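Local coordinates for protein L-lysine 6-monooxygenase (Pseudomonas syringae pv. tomato, PDB 5CQF) that probably acts as an FAD- and NADP-dependent monooxygenase that hydroxylates the side-chain amino group of L-lysine in siderophore biosynthesis, at residues 187-192 and 345-350; 169-174 and 353-358; 28-33 and 123-128; 19-24 and 47-52. All blocks are in the same frame, centred on the assembly; numbering follows the deposited sequence.

In the fold
Two parallel, Rossmann-like sheets and the connections between them set the character of the four contacts. Contact 1 lies in the core, where edge strand 186-188 zips onto strand 345-348 through backbone hydrogen bonds. Contact 4 is its buried counterpart in the other sheet, adding a glutamate-gripped glycine turn and an aromatic pair. Contact 3, about 10 Å from contact 4 between centres, shares helix 23-37 with it and relies on small apolar groups, with a charged fringe. Contact 2 is the surface member: two loops passing between the sheets, joined by one backbone bond and a few side-chain touches. It adjoins contact 1, where Arg173 O meets Thr350 OG1.

Contact 1. Residues 187-192 and 345-350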
loop_
_atom_site.group_PDB
_atom_site.type_symbol
_atom_site.label_atom_id
_atom_site.label_comp_id
_atom_site.label_asym_id
_atom_site.label_seq_id
_atom_site.Cartn_x
_atom_site.Cartn_y
_atom_site.Cartn_z
ATOM N N PHE A 187 1.162 19.526 -31.237
ATOM C CA PHE A 187 0.386 20.385 -30.325
ATOM C C PHE A 187 0.863 20.351 -28.905
ATOM O O PHE A 187 1.618 19.461 -28.520
ATOM C CB PHE A 187 -1.102 20.018 -30.365
ATOM C CG PHE A 187 -1.365 18.540 -30.308
ATOM C CD1 PHE A 187 -1.572 17.913 -29.103
ATOM C CD2 PHE A 187 -1.433 17.801 -31.461
ATOM C CE1 PHE A 187 -1.838 16.564 -29.047
ATOM C CE2 PHE A 187 -1.700 16.443 -31.425
ATOM C CZ PHE A 187 -1.883 15.819 -30.215
ATOM N N HIS A 188 0.385 21.322 -28.130
ATOM C CA HIS A 188 0.727 21.420 -26.709
ATOM C C HIS A 188 -0.198 20.527 -25.918
ATOM O O HIS A 188 -1.327 20.252 -26.358
ATOM C CB HIS A 188 0.538 22.866 -26.245
ATOM C CG HIS A 188 1.107 23.163 -24.897
ATOM N ND1 HIS A 188 0.326 23.272 -23.773
ATOM C CD2 HIS A 188 2.374 23.402 -24.496
ATOM C CE1 HIS A 188 1.084 23.555 -22.731
ATOM N NE2 HIS A 188 2.334 23.640 -23.143
ATOM N N THR A 189 0.253 20.108 -24.740
ATOM C CA THR A 189 -0.547 19.248 -23.876
ATOM C C THR A 189 -1.871 19.861 -23.462
ATOM O O THR A 189 -2.796 19.132 -23.154
ATOM C CB THR A 189 0.203 18.817 -22.589
ATOM O OG1 THR A 189 0.747 19.960 -21.916
ATOM C CG2 THR A 189 1.325 17.903 -22.921
ATOM N N SER A 190 -1.962 21.188 -23.434
ATOM C CA SER A 190 -3.190 21.878 -23.029
ATOM C C SER A 190 -4.366 21.652 -24.000
ATOM O O SER A 190 -5.510 21.961 -23.683
ATOM C CB SER A 190 -2.932 23.388 -22.900
ATOM O OG SER A 190 -2.593 23.964 -24.154
ATOM N N ARG A 191 -4.082 21.154 -25.197
ATOM C CA ARG A 191 -5.112 20.856 -26.167
ATOM C C ARG A 191 -5.059 19.372 -26.543
ATOM O O ARG A 191 -5.582 18.974 -27.580
ATOM C CB ARG A 191 -4.900 21.745 -27.398
ATOM C CG ARG A 191 -4.977 23.240 -27.093
ATOM C CD ARG A 191 -6.383 23.789 -27.312
ATOM N NE ARG A 191 -6.742 23.776 -28.737
ATOM C CZ ARG A 191 -6.383 24.701 -29.628
ATOM N NH1 ARG A 191 -5.655 25.763 -29.262
ATOM N NH2 ARG A 191 -6.765 24.567 -30.898
ATOM N N PHE A 192 -4.457 18.557 -25.674
ATOM C CA PHE A 192 -4.231 17.136 -25.955
ATOM C C PHE A 192 -5.501 16.386 -26.308
ATOM O O PHE A 192 -5.516 15.630 -27.264
ATOM C CB PHE A 192 -3.499 16.434 -24.785
ATOM C CG PHE A 192 -3.160 14.997 -25.059
ATOM C CD1 PHE A 192 -2.044 14.656 -25.810
ATOM C CD2 PHE A 192 -3.960 13.975 -24.580
ATOM C CE1 PHE A 192 -1.751 13.332 -26.092
ATOM C CE2 PHE A 192 -3.664 12.646 -24.852
ATOM C CZ PHE A 192 -2.565 12.327 -25.619
ATOM N N ALA A 345 3.473 12.314 -35.310
ATOM C CA ALA A 345 2.965 13.434 -34.526
ATOM C C ALA A 345 3.794 13.699 -33.299
ATOM O O ALA A 345 4.476 12.815 -32.809
ATOM C CB ALA A 345 1.529 13.196 -34.123
ATOM N N VAL A 346 3.684 14.927 -32.801
ATOM C CA VAL A 346 4.487 15.432 -31.732
ATOM C C VAL A 346 3.570 16.097 -30.724
ATOM O O VAL A 346 2.601 16.769 -31.129
ATOM C CB VAL A 346 5.485 16.446 -32.276
ATOM C CG1 VAL A 346 6.212 17.170 -31.159
ATOM C CG2 VAL A 346 6.478 15.745 -33.185
ATOM N N VAL A 347 3.842 15.849 -29.425
ATOM C CA VAL A 347 3.125 16.476 -28.296
ATOM C C VAL A 347 4.118 17.271 -27.447
ATOM O O VAL A 347 5.137 16.739 -27.027
ATOM C CB VAL A 347 2.450 15.451 -27.371
ATOM C CG1 VAL A 347 1.848 16.129 -26.159
ATOM C CG2 VAL A 347 1.357 14.682 -28.072
ATOM N N LEU A 348 3.825 18.540 -27.188
ATOM C CA LEU A 348 4.737 19.380 -26.440
ATOM C C LEU A 348 4.280 19.444 -25.023
ATOM O O LEU A 348 3.331 20.136 -24.722
ATOM C CB LEU A 348 4.813 20.781 -27.026
ATOM C CG LEU A 348 5.132 20.845 -28.520
ATOM C CD1 LEU A 348 5.042 22.281 -28.994
ATOM C CD2 LEU A 348 6.504 20.295 -28.839
ATOM N N GLY A 349 4.957 18.715 -24.139
ATOM C CA GLY A 349 4.684 18.819 -22.705
ATOM C C GLY A 349 5.656 19.818 -22.125
ATOM O O GLY A 349 6.373 19.527 -21.184
ATOM N N THR A 350 5.678 21.007 -22.695
ATOM C CA THR A 350 6.655 22.012 -22.353
ATOM C C THR A 350 6.214 22.887 -21.190
ATOM O O THR A 350 6.993 23.722 -20.744
ATOM C CB THR A 350 6.918 22.925 -23.561
ATOM O OG1 THR A 350 5.683 23.209 -24.233
ATOM C CG2 THR A 350 7.859 22.267 -24.529
#
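Phe187 and His188 pair in parallel with Val347 and Leu348, a worked example of how an edge strand is fixed first by its backbone and then by its side chains. Leu348 N donates to Phe187 O at 2.7 Å, and Phe187 N donates to Val346 O. The third bond, Thr189 N to Leu348 O at 3.1 Å, carries the pairing just past the strand end; its donor stands above the carbonyl plane.

His188 can be followed outward on one side of the sheet. Its CB lies 4.2 Å from Leu348 O, and with CG anti to the backbone N (chi1 -168°) the imidazole passes this same carbonyl. CD2 comes within 3.4 Å of Leu348 O and, at the ring edge, within 3.3 Å of Thr350 OG1, a secondary touch, since that hydroxyl is hydrogen-bonded to Arg173 O. ND1 accepts from Ser190 N, which lies well out of the ring plane, and is also hydrogen-bonded to Ser190 OG, while NE2 bonds to Gly351 O. Both ring nitrogens are thereby tied down, which should fix the rotation of the ring.

On the opposite side Val347 spreads its two methyls. CG2 meets two aromatic carbons, Phe187 CE1 at 3.8 Å and Phe192 CE1 at 3.9 Å, the latter at the ring edge; CG1 packs on Thr189 CG2.

Strand 206-210 flanks 345-348 on its other side, with Trp207 against Phe187 and Val347. Helix 214-226 meets Thr189 and Phe192, and helix 192-198, entered through Arg191 at the N-cap, covers Phe187.

Contact 2. Residues 169-174 and 353-358; sequences GSAPRI and QQYLIP
Ser170 and Ala171 meet Gln353 and Tyr355 in a loop-to-loop contact at the protein surface. Segment 169-174 leaves strand 163-166 of one parallel sheet and heads for strand 186-188 of the other, whereas 353-358 follows strand 345-348 of that second sheet and leads back toward the first. The two connections therefore run past each other in opposite directions, a pairing of interdomain linkers consistent with the two-nucleotide-domain build of flavin monooxygenases.

One hydrogen bond joins them: Gln353 N to Ala171 O, short at 2.6 Å and almost straight at 165°, the donor lying nearly along the C=O axis. Beside it the side chains close in. Ser170 OG lies near Gln353 O, but at an angle too poor for bonding, and instead makes a weak bond to Gly169 O. In Tyr355 a chi1 of -75° puts CG beside the backbone N; CD2 of the ring then meets Ser170 OG at 3.6 Å, and toward the far end CZ of Tyr355 is 3.9 Å from Ala171 CB. Between these two, Tyr355 CE2 lies 3.8 Å from Ser170 CA.

The touching thus mixes carbon-oxygen and carbon-carbon contacts round a single directional bond. One backbone bond and a few side-chain touches join these segments at the surface, and right beside them Arg173 is bonded through its backbone to Gly351 and to the hydroxyl of Thr350.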
loop_
_atom_site.group_PDB
_atom_site.type_symbol
_atom_site.label_atom_id
_atom_site.label_comp_id
_atom_site.label_asym_id
_atom_site.label_seq_id
_atom_site.Cartn_x
_atom_site.Cartn_y
_atom_site.Cartn_z
ATOM N N GLY A 169 -4.563 32.915 -15.131
ATOM C CA GLY A 169 -3.326 32.132 -15.177
ATOM C C GLY A 169 -2.278 32.662 -16.146
ATOM O O GLY A 169 -1.899 33.842 -16.085
ATOM N N SER A 170 -1.803 31.773 -17.028
ATOM C CA SER A 170 -0.717 32.065 -17.976
ATOM C C SER A 170 -0.844 31.180 -19.205
ATOM O O SER A 170 -1.762 30.371 -19.270
ATOM C CB SER A 170 0.632 31.848 -17.306
ATOM O OG SER A 170 0.954 32.977 -16.518
ATOM N N ALA A 171 0.068 31.323 -20.171
ATOM C CA ALA A 171 -0.072 30.649 -21.484
ATOM C C ALA A 171 0.946 29.524 -21.747
ATOM O O ALA A 171 2.029 29.506 -21.163
ATOM C CB ALA A 171 -0.009 31.677 -22.610
ATOM N N PRO A 172 0.592 28.586 -22.636
ATOM C CA PRO A 172 1.534 27.526 -23.019
ATOM C C PRO A 172 2.898 28.064 -23.474
ATOM O O PRO A 172 2.955 29.002 -24.249
ATOM C CB PRO A 172 0.846 26.829 -24.213
ATOM C CG PRO A 172 -0.576 27.251 -24.191
ATOM C CD PRO A 172 -0.681 28.512 -23.379
ATOM N N ARG A 173 3.972 27.459 -22.989
ATOM C CA ARG A 173 5.309 27.727 -23.477
ATOM C C ARG A 173 5.487 26.944 -24.781
ATOM O O ARG A 173 5.459 25.711 -24.787
ATOM C CB ARG A 173 6.339 27.281 -22.433
ATOM C CG ARG A 173 7.794 27.634 -22.749
ATOM C CD ARG A 173 8.753 27.181 -21.646
ATOM N NE ARG A 173 9.199 25.784 -21.770
ATOM C CZ ARG A 173 10.126 25.340 -22.633
ATOM N NH1 ARG A 173 10.461 24.046 -22.646
ATOM N NH2 ARG A 173 10.716 26.167 -23.501
ATOM N N ILE A 174 5.629 27.675 -25.881
ATOM C CA ILE A 174 5.940 27.112 -27.193
ATOM C C ILE A 174 7.283 27.674 -27.654
ATOM O O ILE A 174 7.360 28.842 -28.062
ATOM C CB ILE A 174 4.915 27.545 -28.267
ATOM C CG1 ILE A 174 3.468 27.229 -27.843
ATOM C CG2 ILE A 174 5.260 26.903 -29.603
ATOM C CD1 ILE A 174 3.164 25.752 -27.692
ATOM N N GLN A 353 4.204 29.354 -19.677
ATOM C CA GLN A 353 5.073 30.525 -19.572
ATOM C C GLN A 353 4.703 31.375 -18.366
ATOM O O GLN A 353 3.528 31.645 -18.163
ATOM C CB GLN A 353 4.923 31.386 -20.846
ATOM C CG GLN A 353 5.994 32.472 -21.016
ATOM C CD GLN A 353 7.441 31.930 -21.066
ATOM O OE1 GLN A 353 7.941 31.363 -20.107
ATOM N NE2 GLN A 353 8.107 32.135 -22.182
ATOM N N GLN A 354 5.685 31.793 -17.564
ATOM C CA GLN A 354 5.416 32.809 -16.534
ATOM C C GLN A 354 5.533 34.187 -17.194
ATOM O O GLN A 354 6.550 34.543 -17.776
ATOM C CB GLN A 354 6.289 32.676 -15.255
ATOM C CG GLN A 354 7.814 32.540 -15.435
ATOM C CD GLN A 354 8.659 32.883 -14.172
ATOM O OE1 GLN A 354 8.334 32.488 -13.036
ATOM N NE2 GLN A 354 9.770 33.609 -14.390
ATOM N N TYR A 355 4.449 34.942 -17.153
ATOM C CA TYR A 355 4.461 36.275 -17.685
ATOM C C TYR A 355 5.233 37.146 -16.708
ATOM O O TYR A 355 5.262 36.880 -15.503
ATOM C CB TYR A 355 3.036 36.791 -17.824
ATOM C CG TYR A 355 2.262 36.218 -18.990
ATOM C CD1 TYR A 355 2.787 36.263 -20.284
ATOM C CD2 TYR A 355 0.979 35.696 -18.815
ATOM C CE1 TYR A 355 2.069 35.773 -21.368
ATOM C CE2 TYR A 355 0.252 35.198 -19.888
ATOM C CZ TYR A 355 0.801 35.236 -21.163
ATOM O OH TYR A 355 0.091 34.759 -22.247
ATOM N N LEU A 356 5.898 38.165 -17.231
ATOM C CA LEU A 356 6.492 39.185 -16.364
ATOM C C LEU A 356 5.376 40.161 -16.025
ATOM O O LEU A 356 5.207 40.528 -14.872
ATOM C CB LEU A 356 7.687 39.892 -17.042
ATOM C CG LEU A 356 8.841 38.948 -17.399
ATOM C CD1 LEU A 356 9.994 39.706 -18.038
ATOM C CD2 LEU A 356 9.330 38.140 -16.192
ATOM N N ILE A 357 4.638 40.559 -17.060
ATOM C CA ILE A 357 3.449 41.373 -16.942
ATOM C C ILE A 357 2.367 40.706 -17.770
ATOM O O ILE A 357 2.511 40.594 -18.981
ATOM C CB ILE A 357 3.667 42.777 -17.522
ATOM C CG1 ILE A 357 4.703 43.524 -16.690
ATOM C CG2 ILE A 357 2.346 43.551 -17.533
ATOM C CD1 ILE A 357 5.098 44.878 -17.249
ATOM N N PRO A 358 1.276 40.267 -17.140
ATOM C CA PRO A 358 0.311 39.558 -17.958
ATOM C C PRO A 358 -0.198 40.454 -19.066
ATOM O O PRO A 358 -0.297 41.656 -18.867
ATOM C CB PRO A 358 -0.811 39.201 -16.975
ATOM C CG PRO A 358 -0.212 39.320 -15.615
ATOM C CD PRO A 358 0.923 40.285 -15.716
#

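Contact 3. Residues 28-33 and 123-128; sequences LACAFE and RQVDGH
Val125, carried by helix 111-125, points its isopropyl group at helix 23-37 and divides its two methyls among the residues of that surface, a compact case of a branched residue seated against a helix. CG2 faces Ala29 CB at 4.0 Å. CG1, set beside the backbone N by a chi1 of -57°, goes instead to Glu33 CG at 3.8 Å and more loosely to Cys30 SG at 4.3 Å. Ala29, one turn before Glu33, is small enough to let the backbone approach as well: Val125 O also lies 4.0 Å from Ala29 CB.

The Glu33 and Val125 side chains run antiparallel, flank against flank, so that the glutamate presents its aliphatic part to the valine before its acid end moves on. The bend at chi2 (-68°) helps turn the chain toward His128, just before strand 129-130. There the carboxylate comes to the edge of the imidazole, OE2 standing 4.1 Å from His128 CE1, with the two flat groups nearly coplanar at 26° between planes. OE2 is no nearer than 4.3 Å to His128 ND1, a proximity and no more.

Around this patch, Phe87 touches Val125 and Val78 touches Cys30, while Glu33 OE1 has long, weak ion pairs with Arg36 and Arg86. The chemistry changes from apolar methyl contacts in the buried part to an acid and a possibly charged histidine at the margin. A protonated His128 might be favoured by the nearby carboxylate, though the arginines would temper that effect; the join itself depends on the fit of Val125 against Ala29, Cys30 and the Glu33 methylene.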
loop_
_atom_site.group_PDB
_atom_site.type_symbol
_atom_site.label_atom_id
_atom_site.label_comp_id
_atom_site.label_asym_id
_atom_site.label_seq_id
_atom_site.Cartn_x
_atom_site.Cartn_y
_atom_site.Cartn_z
ATOM N N LEU A 28 -12.560 31.501 -4.551
ATOM C CA LEU A 28 -12.815 32.862 -4.070
ATOM C C LEU A 28 -14.283 33.125 -3.858
ATOM O O LEU A 28 -14.649 33.682 -2.834
ATOM C CB LEU A 28 -12.277 33.886 -5.056
ATOM C CG LEU A 28 -12.400 35.324 -4.623
ATOM C CD1 LEU A 28 -11.527 35.640 -3.422
ATOM C CD2 LEU A 28 -12.035 36.178 -5.818
ATOM N N ALA A 29 -15.117 32.767 -4.826
ATOM C CA ALA A 29 -16.579 32.875 -4.635
ATOM C C ALA A 29 -17.059 32.093 -3.438
ATOM O O ALA A 29 -17.939 32.562 -2.719
ATOM C CB ALA A 29 -17.331 32.424 -5.872
ATOM N N CYS A 30 -16.464 30.919 -3.176
ATOM C CA CYS A 30 -16.877 30.164 -1.998
ATOM C C CYS A 30 -16.618 30.942 -0.716
ATOM O O CYS A 30 -17.389 30.862 0.201
ATOM C CB CYS A 30 -16.189 28.810 -1.914
ATOM S SG CYS A 30 -16.729 27.630 -3.155
ATOM N N ALA A 31 -15.531 31.682 -0.630
ATOM C CA ALA A 31 -15.287 32.500 0.567
ATOM C C ALA A 31 -16.376 33.543 0.743
ATOM O O ALA A 31 -16.842 33.768 1.857
ATOM C CB ALA A 31 -13.936 33.189 0.514
ATOM N N PHE A 32 -16.773 34.178 -0.350
ATOM C CA PHE A 32 -17.821 35.197 -0.258
ATOM C C PHE A 32 -19.147 34.576 0.107
ATOM O O PHE A 32 -19.827 35.061 1.019
ATOM C CB PHE A 32 -17.923 36.014 -1.542
ATOM C CG PHE A 32 -16.812 37.004 -1.688
ATOM C CD1 PHE A 32 -16.787 38.132 -0.900
ATOM C CD2 PHE A 32 -15.770 36.778 -2.559
ATOM C CE1 PHE A 32 -15.762 39.035 -0.994
ATOM C CE2 PHE A 32 -14.731 37.679 -2.667
ATOM C CZ PHE A 32 -14.731 38.819 -1.886
ATOM N N GLU A 33 -19.501 33.484 -0.556
ATOM C CA GLU A 33 -20.747 32.808 -0.205
ATOM C C GLU A 33 -20.758 32.288 1.228
ATOM O O GLU A 33 -21.745 32.466 1.907
ATOM C CB GLU A 33 -21.088 31.702 -1.198
ATOM C CG GLU A 33 -21.378 32.221 -2.605
ATOM C CD GLU A 33 -22.672 33.042 -2.704
ATOM O OE1 GLU A 33 -23.655 32.705 -1.994
ATOM O OE2 GLU A 33 -22.706 34.021 -3.493
ATOM N N ARG A 123 -21.730 25.187 -9.735
ATOM C CA ARG A 123 -23.198 25.329 -9.868
ATOM C C ARG A 123 -23.889 26.021 -8.716
ATOM O O ARG A 123 -25.027 26.418 -8.863
ATOM C CB ARG A 123 -23.867 23.961 -9.960
ATOM C CG ARG A 123 -23.945 23.391 -11.351
ATOM C CD ARG A 123 -24.742 22.089 -11.325
ATOM N NE ARG A 123 -23.908 20.906 -11.059
ATOM C CZ ARG A 123 -24.096 20.009 -10.078
ATOM N NH1 ARG A 123 -25.104 20.126 -9.197
ATOM N NH2 ARG A 123 -23.257 18.974 -9.973
ATOM N N GLN A 124 -23.262 26.054 -7.548
ATOM C CA GLN A 124 -23.876 26.629 -6.363
ATOM C C GLN A 124 -23.414 28.034 -6.099
ATOM O O GLN A 124 -24.064 28.721 -5.327
ATOM C CB GLN A 124 -23.550 25.796 -5.117
ATOM C CG GLN A 124 -24.179 24.422 -5.077
ATOM C CD GLN A 124 -23.744 23.664 -3.859
ATOM O OE1 GLN A 124 -24.265 23.883 -2.774
ATOM N NE2 GLN A 124 -22.757 22.783 -4.022
ATOM N N VAL A 125 -22.298 28.461 -6.701
ATOM C CA VAL A 125 -21.740 29.809 -6.438
ATOM C C VAL A 125 -21.510 30.675 -7.689
ATOM O O VAL A 125 -20.803 31.676 -7.632
ATOM C CB VAL A 125 -20.406 29.724 -5.666
ATOM C CG1 VAL A 125 -20.587 28.975 -4.363
ATOM C CG2 VAL A 125 -19.329 29.058 -6.497
ATOM N N ASP A 126 -22.124 30.301 -8.806
ATOM C CA ASP A 126 -21.885 30.970 -10.066
ATOM C C ASP A 126 -22.934 32.026 -10.432
ATOM O O ASP A 126 -22.908 32.535 -11.547
ATOM C CB ASP A 126 -21.766 29.938 -11.202
ATOM C CG ASP A 126 -23.070 29.233 -11.505
ATOM O OD1 ASP A 126 -24.079 29.445 -10.783
ATOM O OD2 ASP A 126 -23.076 28.440 -12.465
ATOM N N GLY A 127 -23.837 32.367 -9.511
ATOM C CA GLY A 127 -24.845 33.422 -9.757
ATOM C C GLY A 127 -24.301 34.804 -10.156
ATOM O O GLY A 127 -25.063 35.672 -10.552
ATOM N N HIS A 128 -22.997 35.043 -10.027
ATOM C CA HIS A 128 -22.398 36.317 -10.440
ATOM C C HIS A 128 -21.354 36.084 -11.507
ATOM O O HIS A 128 -20.429 36.876 -11.689
ATOM C CB HIS A 128 -21.750 36.994 -9.246
ATOM C CG HIS A 128 -22.704 37.272 -8.139
ATOM N ND1 HIS A 128 -22.833 36.438 -7.045
ATOM C CD2 HIS A 128 -23.594 38.279 -7.958
ATOM C CE1 HIS A 128 -23.769 36.917 -6.238
ATOM N NE2 HIS A 128 -24.233 38.041 -6.764
#

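Contact 4. Residues 19-24 and 47-52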
loop_
_atom_site.group_PDB
_atom_site.type_symbol
_atom_site.label_atom_id
_atom_site.label_comp_id
_atom_site.label_asym_id
_atom_site.label_seq_id
_atom_site.Cartn_x
_atom_site.Cartn_y
_atom_site.Cartn_z
ATOM N N ILE A 19 -11.253 38.000 -12.847
ATOM C CA ILE A 19 -11.184 37.423 -14.174
ATOM C C ILE A 19 -10.803 35.952 -14.027
ATOM O O ILE A 19 -9.732 35.635 -13.539
ATOM C CB ILE A 19 -10.178 38.153 -15.078
ATOM C CG1 ILE A 19 -10.597 39.616 -15.254
ATOM C CG2 ILE A 19 -10.163 37.523 -16.463
ATOM C CD1 ILE A 19 -9.580 40.459 -15.994
ATOM N N GLY A 20 -11.698 35.074 -14.483
ATOM C CA GLY A 20 -11.502 33.636 -14.468
ATOM C C GLY A 20 -12.499 33.019 -13.515
ATOM O O GLY A 20 -12.662 33.480 -12.375
ATOM N N PHE A 21 -13.188 31.979 -13.967
ATOM C CA PHE A 21 -14.002 31.194 -13.050
ATOM C C PHE A 21 -13.641 29.718 -13.130
ATOM O O PHE A 21 -14.510 28.847 -13.124
ATOM C CB PHE A 21 -15.500 31.429 -13.267
ATOM C CG PHE A 21 -16.318 31.232 -12.033
ATOM C CD1 PHE A 21 -16.138 32.045 -10.943
ATOM C CD2 PHE A 21 -17.280 30.247 -11.969
ATOM C CE1 PHE A 21 -16.899 31.891 -9.797
ATOM C CE2 PHE A 21 -18.042 30.069 -10.823
ATOM C CZ PHE A 21 -17.846 30.894 -9.727
ATOM N N GLY A 22 -12.342 29.450 -13.178
ATOM C CA GLY A 22 -11.823 28.121 -12.913
ATOM C C GLY A 22 -11.736 27.917 -11.413
ATOM O O GLY A 22 -12.293 28.698 -10.645
ATOM N N PRO A 23 -11.044 26.854 -10.973
ATOM C CA PRO A 23 -11.013 26.530 -9.554
ATOM C C PRO A 23 -10.634 27.713 -8.674
ATOM O O PRO A 23 -11.237 27.934 -7.626
ATOM C CB PRO A 23 -9.940 25.459 -9.479
ATOM C CG PRO A 23 -9.977 24.799 -10.800
ATOM C CD PRO A 23 -10.369 25.832 -11.787
ATOM N N ALA A 24 -9.648 28.487 -9.104
ATOM C CA ALA A 24 -9.196 29.611 -8.311
ATOM C C ALA A 24 -10.316 30.611 -8.053
ATOM O O ALA A 24 -10.533 31.017 -6.904
ATOM C CB ALA A 24 -8.010 30.282 -8.992
ATOM N N ILE A 47 -19.168 41.400 -6.229
ATOM C CA ILE A 47 -18.081 40.991 -7.060
ATOM C C ILE A 47 -18.704 40.253 -8.228
ATOM O O ILE A 47 -19.674 39.527 -8.045
ATOM C CB ILE A 47 -17.105 40.107 -6.260
ATOM C CG1 ILE A 47 -16.077 39.459 -7.178
ATOM C CG2 ILE A 47 -17.829 38.997 -5.522
ATOM C CD1 ILE A 47 -14.896 38.915 -6.429
ATOM N N GLY A 48 -18.176 40.471 -9.423
ATOM C CA GLY A 48 -18.632 39.778 -10.637
ATOM C C GLY A 48 -17.508 38.934 -11.211
ATOM O O GLY A 48 -16.334 39.262 -11.036
ATOM N N TYR A 49 -17.837 37.845 -11.895
ATOM C CA TYR A 49 -16.782 37.004 -12.462
ATOM C C TYR A 49 -16.944 36.875 -13.972
ATOM O O TYR A 49 -18.052 36.684 -14.466
ATOM C CB TYR A 49 -16.767 35.611 -11.807
ATOM C CG TYR A 49 -16.670 35.629 -10.303
ATOM C CD1 TYR A 49 -17.788 35.862 -9.524
ATOM C CD2 TYR A 49 -15.460 35.389 -9.658
ATOM C CE1 TYR A 49 -17.713 35.872 -8.139
ATOM C CE2 TYR A 49 -15.371 35.407 -8.279
ATOM C CZ TYR A 49 -16.506 35.641 -7.521
ATOM O OH TYR A 49 -16.438 35.671 -6.148
ATOM N N LEU A 50 -15.835 36.967 -14.694
ATOM C CA LEU A 50 -15.863 36.903 -16.139
ATOM C C LEU A 50 -15.041 35.716 -16.539
ATOM O O LEU A 50 -13.838 35.718 -16.288
ATOM C CB LEU A 50 -15.201 38.146 -16.721
ATOM C CG LEU A 50 -15.931 39.492 -16.838
ATOM C CD1 LEU A 50 -17.116 39.687 -15.901
ATOM C CD2 LEU A 50 -14.907 40.579 -16.589
ATOM N N GLU A 51 -15.663 34.717 -17.159
ATOM C CA GLU A 51 -14.939 33.533 -17.615
ATOM C C GLU A 51 -15.051 33.405 -19.116
ATOM O O GLU A 51 -16.146 33.422 -19.662
ATOM C CB GLU A 51 -15.485 32.274 -16.922
ATOM C CG GLU A 51 -15.026 30.912 -17.463
ATOM C CD GLU A 51 -13.512 30.763 -17.650
ATOM O OE1 GLU A 51 -12.698 31.312 -16.863
ATOM O OE2 GLU A 51 -13.126 30.065 -18.607
ATOM N N ALA A 52 -13.915 33.239 -19.777
ATOM C CA ALA A 52 -13.868 33.202 -21.237
ATOM C C ALA A 52 -14.535 31.966 -21.828
ATOM O O ALA A 52 -15.191 32.053 -22.849
ATOM C CB ALA A 52 -12.427 33.287 -21.707
#
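Glu51 grips the turn after strand 16-19 through its carboxylate: Phe21 N donates to Glu51 OE1 at 3.0 Å and a nearly straight 169°. The amide meets OE1 on the anti side, somewhat out of the carboxylate plane, and Gly20 CA rests 3.5 Å from the same oxygen. Glu51 OE2 takes the amide of Ala53, so both oxygens are engaged and the group is held in place. Close by, Gly20 N to Leu50 O, 2.9 Å, continues the parallel pairing of Ile19 with Leu50.

Outward from these bonds lies an aromatic pair. The edge of Phe21 is turned to the face of Tyr49 in a tilted edge-to-face stack, centroids 5.0 Å apart and planes at 60°; CD1 of Phe21 comes to 3.6 Å from Tyr49 CD2. A chi1 of -152° sets CG of Phe21 roughly anti to the backbone N, from where CD1 and CE1 reach the Tyr49 ring.

Gly20 and Gly22 fit a GxGxxG pattern, probably the dinucleotide-binding turn of an FAD domain, with Gly22 as N-cap of helix 23-37. That helix bridges strands 16-19 and 47-50 in a beta-alpha-beta unit, its Ala29 touching both rings, while helix 111-125 lies against Phe21 through Ser122 and Val125.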